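Local coordinates for protein N-acetyl-beta-D glucosaminidase (Rhizomucor miehei CAU432, PDB 4ZM6) that probably hydrolyses beta-N-acetylglucosaminides through a family 3 glycoside hydrolase region and, through a GCN5-related region that binds acetyl-CoA, probably acetylates glucosamine, at residues K53-Q64 and W343-L352; V595-V603 and L631-Q642. All coordinates share one frame; numbering follows the deposited sequence.

Contact 1 of 2, residues K53-Q64 and W343-L352; sequences KQVQKLTHSLQQ and WDDVLQQADL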
loop_
_atom_site.group_PDB
_atom_site.type_symbol
_atom_site.label_atom_id
_atom_site.label_comp_id
_atom_site.label_asym_id
_atom_site.label_seq_id
_atom_site.Cartn_x
_atom_site.Cartn_y
_atom_site.Cartn_z
ATOM N N LYS A 53 1.217 -0.374 46.947
ATOM C CA LYS A 53 2.092 0.244 47.944
ATOM C C LYS A 53 3.477 -0.399 47.937
ATOM O O LYS A 53 4.497 0.297 47.929
ATOM C CB LYS A 53 1.482 0.140 49.348
ATOM C CG LYS A 53 0.295 1.063 49.586
ATOM C CD LYS A 53 0.101 1.337 51.072
ATOM C CE LYS A 53 -1.059 2.287 51.329
ATOM N NZ LYS A 53 -1.143 2.673 52.765
ATOM N N GLN A 54 3.495 -1.730 47.927
ATOM C CA GLN A 54 4.739 -2.496 47.967
ATOM C C GLN A 54 5.590 -2.245 46.729
ATOM O O GLN A 54 6.817 -2.212 46.808
ATOM C CB GLN A 54 4.449 -3.996 48.071
ATOM C CG GLN A 54 5.362 -4.747 49.036
ATOM C CD GLN A 54 4.875 -4.723 50.483
ATOM O OE1 GLN A 54 3.892 -4.055 50.818
ATOM N NE2 GLN A 54 5.567 -5.459 51.349
ATOM N N VAL A 55 4.929 -2.069 45.588
ATOM C CA VAL A 55 5.626 -1.878 44.321
ATOM C C VAL A 55 6.244 -0.484 44.232
ATOM O O VAL A 55 7.375 -0.342 43.775
ATOM C CB VAL A 55 4.696 -2.117 43.113
ATOM C CG1 VAL A 55 5.475 -1.983 41.808
ATOM C CG2 VAL A 55 4.041 -3.493 43.209
ATOM N N GLN A 56 5.505 0.537 44.662
ATOM C CA GLN A 56 6.044 1.901 44.710
ATOM C C GLN A 56 7.285 1.963 45.584
ATOM O O GLN A 56 8.263 2.632 45.241
ATOM C CB GLN A 56 5.011 2.888 45.252
ATOM C CG GLN A 56 3.935 3.292 44.256
ATOM C CD GLN A 56 3.229 4.585 44.636
ATOM O OE1 GLN A 56 3.716 5.356 45.463
ATOM N NE2 GLN A 56 2.079 4.829 44.023
ATOM N N LYS A 57 7.228 1.269 46.721
ATOM C CA LYS A 57 8.371 1.147 47.616
ATOM C C LYS A 57 9.515 0.416 46.918
ATOM O O LYS A 57 10.646 0.908 46.891
ATOM C CB LYS A 57 7.974 0.392 48.887
ATOM C CG LYS A 57 9.048 0.374 49.964
ATOM C CD LYS A 57 8.632 -0.480 51.149
ATOM C CE LYS A 57 9.649 -0.394 52.274
ATOM N NZ LYS A 57 9.096 -0.907 53.556
ATOM N N LEU A 58 9.201 -0.752 46.355
ATOM C CA LEU A 58 10.179 -1.590 45.655
ATOM C C LEU A 58 10.912 -0.831 44.550
ATOM O O LEU A 58 12.141 -0.869 44.481
ATOM C CB LEU A 58 9.494 -2.836 45.075
ATOM C CG LEU A 58 10.308 -3.768 44.164
ATOM C CD1 LEU A 58 11.651 -4.129 44.781
ATOM C CD2 LEU A 58 9.515 -5.028 43.841
ATOM N N THR A 59 10.159 -0.144 43.691
ATOM C CA THR A 59 10.754 0.624 42.592
ATOM C C THR A 59 11.620 1.764 43.115
ATOM O O THR A 59 12.706 2.012 42.592
ATOM C CB THR A 59 9.683 1.204 41.646
ATOM O OG1 THR A 59 8.678 1.882 42.413
ATOM C CG2 THR A 59 9.041 0.095 40.818
ATOM N N HIS A 60 11.134 2.445 44.151
ATOM C CA HIS A 60 11.887 3.524 44.782
ATOM C C HIS A 60 13.158 3.003 45.452
ATOM O O HIS A 60 14.207 3.644 45.378
ATOM C CB HIS A 60 11.025 4.266 45.804
ATOM C CG HIS A 60 11.630 5.552 46.271
ATOM N ND1 HIS A 60 12.156 5.714 47.535
ATOM C CD2 HIS A 60 11.818 6.731 45.631
ATOM C CE1 HIS A 60 12.629 6.942 47.658
ATOM N NE2 HIS A 60 12.436 7.579 46.517
ATOM N N SER A 61 13.057 1.843 46.100
ATOM C CA SER A 61 14.207 1.206 46.743
ATOM C C SER A 61 15.344 0.986 45.743
ATOM O O SER A 61 16.484 1.390 45.988
ATOM C CB SER A 61 13.805 -0.135 47.369
ATOM O OG SER A 61 12.651 -0.009 48.184
ATOM N N LEU A 62 15.014 0.355 44.614
ATOM C CA LEU A 62 15.977 0.090 43.538
ATOM C C LEU A 62 16.557 1.391 43.007
ATOM O O LEU A 62 17.758 1.500 42.749
ATOM C CB LEU A 62 15.304 -0.655 42.381
ATOM C CG LEU A 62 14.721 -2.039 42.674
ATOM C CD1 LEU A 62 13.862 -2.518 41.514
ATOM C CD2 LEU A 62 15.828 -3.036 42.967
ATOM N N GLN A 63 15.680 2.375 42.851
ATOM C CA GLN A 63 16.054 3.682 42.334
ATOM C C GLN A 63 16.997 4.405 43.299
ATOM O O GLN A 63 17.964 5.041 42.873
ATOM C CB GLN A 63 14.794 4.523 42.098
ATOM C CG GLN A 63 14.757 5.241 40.765
ATOM C CD GLN A 63 14.716 4.297 39.570
ATOM O OE1 GLN A 63 14.047 3.266 39.599
ATOM N NE2 GLN A 63 15.428 4.657 38.508
ATOM N N GLN A 64 16.700 4.301 44.596
ATOM C CA GLN A 64 17.524 4.912 45.644
ATOM C C GLN A 64 18.946 4.366 45.627
ATOM O O GLN A 64 19.914 5.126 45.604
ATOM C CB GLN A 64 16.907 4.682 47.035
ATOM C CG GLN A 64 15.940 5.769 47.493
ATOM C CD GLN A 64 16.603 7.118 47.753
ATOM O OE1 GLN A 64 15.916 8.109 48.009
ATOM N NE2 GLN A 64 17.933 7.166 47.689
ATOM N N TRP A 343 16.107 12.096 37.010
ATOM C CA TRP A 343 16.217 11.737 38.426
ATOM C C TRP A 343 15.113 12.301 39.324
ATOM O O TRP A 343 14.677 11.623 40.253
ATOM C CB TRP A 343 17.593 12.136 38.973
ATOM C CG TRP A 343 18.669 11.166 38.604
ATOM C CD1 TRP A 343 19.737 11.390 37.783
ATOM C CD2 TRP A 343 18.775 9.805 39.040
ATOM N NE1 TRP A 343 20.507 10.253 37.687
ATOM C CE2 TRP A 343 19.936 9.265 38.447
ATOM C CE3 TRP A 343 18.000 8.991 39.874
ATOM C CZ2 TRP A 343 20.343 7.948 38.667
ATOM C CZ3 TRP A 343 18.406 7.682 40.094
ATOM C CH2 TRP A 343 19.568 7.175 39.492
ATOM N N ASP A 344 14.659 13.521 39.040
ATOM C CA ASP A 344 13.694 14.206 39.904
ATOM C C ASP A 344 12.407 13.401 40.081
ATOM O O ASP A 344 12.147 12.887 41.170
ATOM C CB ASP A 344 13.372 15.609 39.373
ATOM C CG ASP A 344 14.563 16.553 39.444
ATOM O OD1 ASP A 344 15.632 16.212 38.893
ATOM O OD2 ASP A 344 14.430 17.642 40.042
ATOM N N ASP A 345 11.618 13.276 39.014
ATOM C CA ASP A 345 10.313 12.594 39.096
ATOM C C ASP A 345 10.419 11.062 39.180
ATOM O O ASP A 345 9.446 10.384 39.516
ATOM C CB ASP A 345 9.384 13.018 37.943
ATOM C CG ASP A 345 10.006 12.826 36.571
ATOM O OD1 ASP A 345 11.081 12.196 36.467
ATOM O OD2 ASP A 345 9.408 13.316 35.591
ATOM N N VAL A 346 11.598 10.529 38.873
ATOM C CA VAL A 346 11.883 9.107 39.046
ATOM C C VAL A 346 12.004 8.755 40.540
ATOM O O VAL A 346 11.640 7.650 40.953
ATOM C CB VAL A 346 13.158 8.712 38.251
ATOM C CG1 VAL A 346 13.707 7.367 38.682
ATOM C CG2 VAL A 346 12.866 8.691 36.755
ATOM N N LEU A 347 12.501 9.700 41.339
ATOM C CA LEU A 347 12.619 9.533 42.799
ATOM C C LEU A 347 11.427 10.107 43.569
ATOM O O LEU A 347 11.036 9.561 44.603
ATOM C CB LEU A 347 13.893 10.208 43.311
ATOM C CG LEU A 347 15.220 9.629 42.819
ATOM C CD1 LEU A 347 16.345 10.633 43.013
ATOM C CD2 LEU A 347 15.530 8.323 43.536
ATOM N N GLN A 348 10.873 11.217 43.079
ATOM C CA GLN A 348 9.750 11.890 43.744
ATOM C C GLN A 348 8.573 10.965 44.046
ATOM O O GLN A 348 7.955 11.084 45.104
ATOM C CB GLN A 348 9.256 13.084 42.917
ATOM C CG GLN A 348 10.068 14.357 43.118
ATOM C CD GLN A 348 9.665 15.478 42.175
ATOM O OE1 GLN A 348 8.799 15.308 41.314
ATOM N NE2 GLN A 348 10.296 16.635 42.334
ATOM N N GLN A 349 8.271 10.050 43.123
ATOM C CA GLN A 349 7.109 9.160 43.239
ATOM C C GLN A 349 5.800 9.966 43.186
ATOM O O GLN A 349 5.749 11.124 43.609
ATOM C CB GLN A 349 7.223 8.255 44.491
ATOM C CG GLN A 349 5.919 7.863 45.186
ATOM C CD GLN A 349 5.512 8.835 46.287
ATOM O OE1 GLN A 349 6.234 9.012 47.269
ATOM N NE2 GLN A 349 4.345 9.458 46.134
ATOM N N ALA A 350 4.754 9.358 42.635
ATOM C CA ALA A 350 3.452 10.004 42.523
ATOM C C ALA A 350 2.469 9.384 43.505
ATOM O O ALA A 350 2.663 8.256 43.968
ATOM C CB ALA A 350 2.929 9.887 41.100
ATOM N N ASP A 351 1.411 10.126 43.819
ATOM C CA ASP A 351 0.403 9.657 44.760
ATOM C C ASP A 351 -0.325 8.442 44.188
ATOM O O ASP A 351 -0.513 8.334 42.979
ATOM C CB ASP A 351 -0.591 10.778 45.078
ATOM C CG ASP A 351 -1.398 10.513 46.342
ATOM O OD1 ASP A 351 -1.276 9.420 46.939
ATOM O OD2 ASP A 351 -2.167 11.415 46.740
ATOM N N LEU A 352 -0.733 7.536 45.068
ATOM C CA LEU A 352 -1.379 6.289 44.659
ATOM C C LEU A 352 -2.719 6.506 43.935
ATOM O O LEU A 352 -3.136 5.662 43.140
ATOM C CB LEU A 352 -1.591 5.388 45.880
ATOM C CG LEU A 352 -1.752 3.891 45.608
ATOM C CD1 LEU A 352 -0.432 3.291 45.138
ATOM C CD2 LEU A 352 -2.261 3.175 46.856
#

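Contact 2 of 2, residues V595-V603 and L631-Q642; sequences VGFVATQIV and LHDAALEHFREQ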
loop_
_atom_site.group_PDB
_atom_site.type_symbol
_atom_site.label_atom_id
_atom_site.label_comp_id
_atom_site.label_asym_id
_atom_site.label_seq_id
_atom_site.Cartn_x
_atom_site.Cartn_y
_atom_site.Cartn_z
ATOM N N VAL A 595 -22.843 5.503 3.641
ATOM C CA VAL A 595 -23.551 5.665 4.912
ATOM C C VAL A 595 -22.872 6.642 5.872
ATOM O O VAL A 595 -23.535 7.238 6.716
ATOM C CB VAL A 595 -23.774 4.305 5.610
ATOM C CG1 VAL A 595 -24.773 3.481 4.816
ATOM C CG2 VAL A 595 -22.467 3.538 5.783
ATOM N N GLY A 596 -21.560 6.809 5.743
ATOM C CA GLY A 596 -20.835 7.804 6.527
ATOM C C GLY A 596 -19.679 8.423 5.766
ATOM O O GLY A 596 -19.202 7.870 4.769
ATOM N N PHE A 597 -19.221 9.567 6.258
ATOM C CA PHE A 597 -18.140 10.304 5.630
ATOM C C PHE A 597 -17.238 10.920 6.692
ATOM O O PHE A 597 -17.709 11.340 7.747
ATOM C CB PHE A 597 -18.730 11.397 4.728
ATOM C CG PHE A 597 -17.718 12.377 4.216
ATOM C CD1 PHE A 597 -16.961 12.085 3.099
ATOM C CD2 PHE A 597 -17.521 13.590 4.859
ATOM C CE1 PHE A 597 -16.022 12.982 2.625
ATOM C CE2 PHE A 597 -16.583 14.492 4.393
ATOM C CZ PHE A 597 -15.832 14.187 3.273
ATOM N N VAL A 598 -15.942 10.974 6.400
ATOM C CA VAL A 598 -14.990 11.695 7.236
ATOM C C VAL A 598 -14.058 12.550 6.365
ATOM O O VAL A 598 -13.596 12.102 5.312
ATOM C CB VAL A 598 -14.182 10.729 8.132
ATOM C CG1 VAL A 598 -13.268 9.838 7.306
ATOM C CG2 VAL A 598 -13.381 11.490 9.178
ATOM N N ALA A 599 -13.801 13.781 6.813
ATOM C CA ALA A 599 -12.878 14.698 6.144
ATOM C C ALA A 599 -11.695 14.976 7.053
ATOM O O ALA A 599 -11.819 14.921 8.274
ATOM C CB ALA A 599 -13.579 15.992 5.795
ATOM N N THR A 600 -10.572 15.346 6.447
ATOM C CA THR A 600 -9.267 15.246 7.091
ATOM C C THR A 600 -8.198 16.030 6.321
ATOM O O THR A 600 -8.125 15.954 5.099
ATOM C CB THR A 600 -8.857 13.756 7.206
ATOM O OG1 THR A 600 -9.229 13.261 8.491
ATOM C CG2 THR A 600 -7.357 13.540 7.021
ATOM N N GLN A 601 -7.370 16.771 7.051
ATOM C CA GLN A 601 -6.238 17.481 6.462
ATOM C C GLN A 601 -5.073 17.532 7.445
ATOM O O GLN A 601 -5.261 17.335 8.647
ATOM C CB GLN A 601 -6.650 18.890 5.992
ATOM C CG GLN A 601 -6.775 19.982 7.049
ATOM C CD GLN A 601 -6.781 21.386 6.441
ATOM O OE1 GLN A 601 -6.717 21.556 5.220
ATOM N NE2 GLN A 601 -6.851 22.399 7.295
ATOM N N ILE A 602 -3.872 17.768 6.924
ATOM C CA ILE A 602 -2.674 17.890 7.752
ATOM C C ILE A 602 -1.988 19.214 7.440
ATOM O O ILE A 602 -1.721 19.528 6.279
ATOM C CB ILE A 602 -1.694 16.716 7.529
ATOM C CG1 ILE A 602 -2.270 15.431 8.119
ATOM C CG2 ILE A 602 -0.339 17.004 8.168
ATOM C CD1 ILE A 602 -1.523 14.177 7.714
ATOM N N VAL A 603 -1.707 19.976 8.492
ATOM C CA VAL A 603 -1.114 21.303 8.378
ATOM C C VAL A 603 0.115 21.370 9.271
ATOM O O VAL A 603 0.159 20.738 10.323
ATOM C CB VAL A 603 -2.132 22.387 8.798
ATOM C CG1 VAL A 603 -1.454 23.724 9.066
ATOM C CG2 VAL A 603 -3.199 22.543 7.728
ATOM N N LEU A 631 -14.789 5.022 10.712
ATOM C CA LEU A 631 -14.260 6.187 10.005
ATOM C C LEU A 631 -13.294 6.962 10.882
ATOM O O LEU A 631 -12.235 7.388 10.427
ATOM C CB LEU A 631 -15.404 7.107 9.560
ATOM C CG LEU A 631 -16.335 6.535 8.491
ATOM C CD1 LEU A 631 -17.567 7.403 8.308
ATOM C CD2 LEU A 631 -15.598 6.360 7.173
ATOM N N HIS A 632 -13.681 7.139 12.138
ATOM C CA HIS A 632 -12.872 7.846 13.120
ATOM C C HIS A 632 -11.491 7.204 13.282
ATOM O O HIS A 632 -10.472 7.896 13.337
ATOM C CB HIS A 632 -13.626 7.855 14.448
ATOM C CG HIS A 632 -12.861 8.452 15.580
ATOM N ND1 HIS A 632 -11.852 7.777 16.231
ATOM C CD2 HIS A 632 -12.973 9.648 16.196
ATOM C CE1 HIS A 632 -11.365 8.539 17.191
ATOM N NE2 HIS A 632 -12.029 9.677 17.191
ATOM N N ASP A 633 -11.468 5.878 13.353
ATOM C CA ASP A 633 -10.223 5.130 13.471
ATOM C C ASP A 633 -9.362 5.242 12.211
ATOM O O ASP A 633 -8.144 5.405 12.298
ATOM C CB ASP A 633 -10.524 3.665 13.800
ATOM C CG ASP A 633 -10.998 3.478 15.231
ATOM O OD1 ASP A 633 -11.631 4.404 15.787
ATOM O OD2 ASP A 633 -10.725 2.411 15.810
ATOM N N ALA A 634 -9.997 5.164 11.045
ATOM C CA ALA A 634 -9.301 5.375 9.771
ATOM C C ALA A 634 -8.610 6.732 9.762
ATOM O O ALA A 634 -7.489 6.863 9.280
ATOM C CB ALA A 634 -10.272 5.269 8.604
ATOM N N ALA A 635 -9.276 7.735 10.324
ATOM C CA ALA A 635 -8.702 9.069 10.428
ATOM C C ALA A 635 -7.464 9.107 11.327
ATOM O O ALA A 635 -6.428 9.638 10.925
ATOM C CB ALA A 635 -9.747 10.062 10.919
ATOM N N LEU A 636 -7.561 8.548 12.533
ATOM C CA LEU A 636 -6.434 8.592 13.472
ATOM C C LEU A 636 -5.312 7.661 13.053
ATOM O O LEU A 636 -4.146 7.945 13.318
ATOM C CB LEU A 636 -6.866 8.261 14.898
ATOM C CG LEU A 636 -8.049 9.027 15.500
ATOM C CD1 LEU A 636 -7.882 9.100 17.015
ATOM C CD2 LEU A 636 -8.214 10.428 14.920
ATOM N N GLU A 637 -5.660 6.553 12.407
ATOM C CA GLU A 637 -4.649 5.630 11.886
ATOM C C GLU A 637 -3.805 6.316 10.820
ATOM O O GLU A 637 -2.588 6.146 10.792
ATOM C CB GLU A 637 -5.293 4.358 11.320
ATOM C CG GLU A 637 -5.750 3.379 12.392
ATOM C CD GLU A 637 -6.914 2.507 11.953
ATOM O OE1 GLU A 637 -7.032 2.211 10.740
ATOM O OE2 GLU A 637 -7.711 2.111 12.837
ATOM N N HIS A 638 -4.452 7.096 9.955
ATOM C CA HIS A 638 -3.733 7.865 8.944
ATOM C C HIS A 638 -2.809 8.898 9.588
ATOM O O HIS A 638 -1.621 8.934 9.283
ATOM C CB HIS A 638 -4.691 8.560 7.976
ATOM C CG HIS A 638 -4.008 9.538 7.074
ATOM N ND1 HIS A 638 -4.341 10.874 7.033
ATOM C CD2 HIS A 638 -2.967 9.381 6.222
ATOM C CE1 HIS A 638 -3.551 11.494 6.174
ATOM N NE2 HIS A 638 -2.706 10.612 5.672
ATOM N N PHE A 639 -3.359 9.725 10.474
ATOM C CA PHE A 639 -2.564 10.710 11.195
ATOM C C PHE A 639 -1.380 10.044 11.873
ATOM O O PHE A 639 -0.253 10.530 11.798
ATOM C CB PHE A 639 -3.388 11.400 12.279
ATOM C CG PHE A 639 -4.488 12.288 11.763
ATOM C CD1 PHE A 639 -4.305 13.096 10.647
ATOM C CD2 PHE A 639 -5.700 12.353 12.438
ATOM C CE1 PHE A 639 -5.325 13.913 10.193
ATOM C CE2 PHE A 639 -6.718 13.177 11.993
ATOM C CZ PHE A 639 -6.533 13.954 10.867
ATOM N N ARG A 640 -1.656 8.928 12.537
ATOM C CA ARG A 640 -0.650 8.191 13.290
ATOM C C ARG A 640 0.537 7.800 12.411
ATOM O O ARG A 640 1.685 8.008 12.795
ATOM C CB ARG A 640 -1.293 6.950 13.917
ATOM C CG ARG A 640 -0.387 6.139 14.824
ATOM C CD ARG A 640 -1.152 5.007 15.488
ATOM N NE ARG A 640 -2.282 5.485 16.297
ATOM C CZ ARG A 640 -3.569 5.181 16.106
ATOM N NH1 ARG A 640 -3.962 4.383 15.117
ATOM N NH2 ARG A 640 -4.483 5.682 16.925
ATOM N N GLU A 641 0.252 7.243 11.236
ATOM C CA GLU A 641 1.294 6.846 10.281
ATOM C C GLU A 641 2.063 8.046 9.750
ATOM O O GLU A 641 3.267 7.956 9.512
ATOM C CB GLU A 641 0.688 6.085 9.097
ATOM C CG GLU A 641 0.135 4.712 9.445
ATOM C CD GLU A 641 -0.755 4.150 8.348
ATOM O OE1 GLU A 641 -1.922 4.593 8.229
ATOM O OE2 GLU A 641 -0.287 3.263 7.601
ATOM N N GLN A 642 1.359 9.161 9.555
ATOM C CA GLN A 642 1.969 10.392 9.051
ATOM C C GLN A 642 2.798 11.138 10.091
ATOM O O GLN A 642 3.589 12.009 9.734
ATOM C CB GLN A 642 0.895 11.339 8.505
ATOM C CG GLN A 642 0.203 10.838 7.251
ATOM C CD GLN A 642 1.189 10.526 6.149
ATOM O OE1 GLN A 642 1.955 11.392 5.725
ATOM N NE2 GLN A 642 1.188 9.283 5.690
#

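Contact 1 of 2, residues K53-Q64 and W343-L352
Trp343 brings the edge of its indole to Gln63, CZ3 lying 3.9 Å from Gln63 O, while its NE1 bonds to Lys72 O and its ring takes a cation-pi contact from Arg67. One turn on, Val346 CG1 comes crosswise, at about a right angle, against the aliphatic part of Gln63, although the modelled separation is too short to be trusted. Leu347 takes part with side chain and backbone: CD2 packs 4.1 Å from Gln63 CB, and its carbonyl O faces the edge of the His60 imidazole, near the ring plane and 3.1 Å from NE2. His60 gets there because CG stands opposite the backbone N (chi1 -168°). Gln349 leaves the helical conformation with a positive phi; its side-chain NE2 donates to Ala350 O (3.0 Å) from above the carbonyl plane. Gln349 and Gln56 cross nearly perpendicularly, with their amide planes 21° apart. Farther along, Leu352 meets the Gln56 amide with CD1 and Lys53 CG with CD2 (4.3 Å). Helix 52-68, in turn, sets Thr59 and Gln63 against Ile77 of strand 76-79 in the TIM-barrel-like domain; segment 343-352 lies along a flank of this helix, sharing Gln63 with the strand.

Contact 2 of 2, residues V595-V603 and L631-Q642
Leu631 pushes its CD1 methyl against the backbone at Gly596 and Phe597, reaching 3.4 Å from Phe597 N, at a point where Gly596 has no side chain to block it. The neighbouring Val598 points toward the helix and slides past Leu631 in the opposite direction, CB to CB at 4.1 Å; its CG2 then rests on the small Ala635. That alanine is the shallow place on the helix surface, and Thr600 settles over it, with OG1 4.0 Å from Ala635 CB. Thr600 also meets the far end of the Phe639 ring, where CZ lies 3.7 Å from OG1 and CE1 lies close to CG2. Phe639 reaches this far because its CG stands opposite the carbonyl carbon (chi1 -68°). The last bump is Ile602: its CG1 approaches the edge of the Phe639 ring, 4.0 Å from CE1, and its CD1 enters the hollow between His638 CE1 (3.7 Å) and Gln642 CG (3.8 Å). Side chains on alternate strand residues thus match successive turns of a helix running almost parallel to the strand, 22° between directions. Val595 and Gly596 form a classic beta bulge opposite Ala587. A helix packed on the central sheet after the acetyl-CoA-binding loop, here with Gly624 and Gly626 before it and Gly628 in its first turn, is characteristic of the GNAT fold.

In the fold
Contact 1 comes first along the chain and closes before contact 2 opens; their centres lie 39 Å apart and their nearest atoms about 24 Å. They share no sheet. Contact 1 belongs to the family 3 hydrolase region, near its parallel sheet and at the surface, whereas contact 2 is buried between the mixed sheet of the acetyltransferase region and helix 627-642. Helix 108-125 neighbours both: its Leu125 lies beside Thr59, and its Ser108 and Thr109 bond to Glu637 and Asp633. With the salt bridge from Arg640 to Glu167 on helix 155-171, helix 627-642 therefore joins the two regions as well as packing on its own sheet.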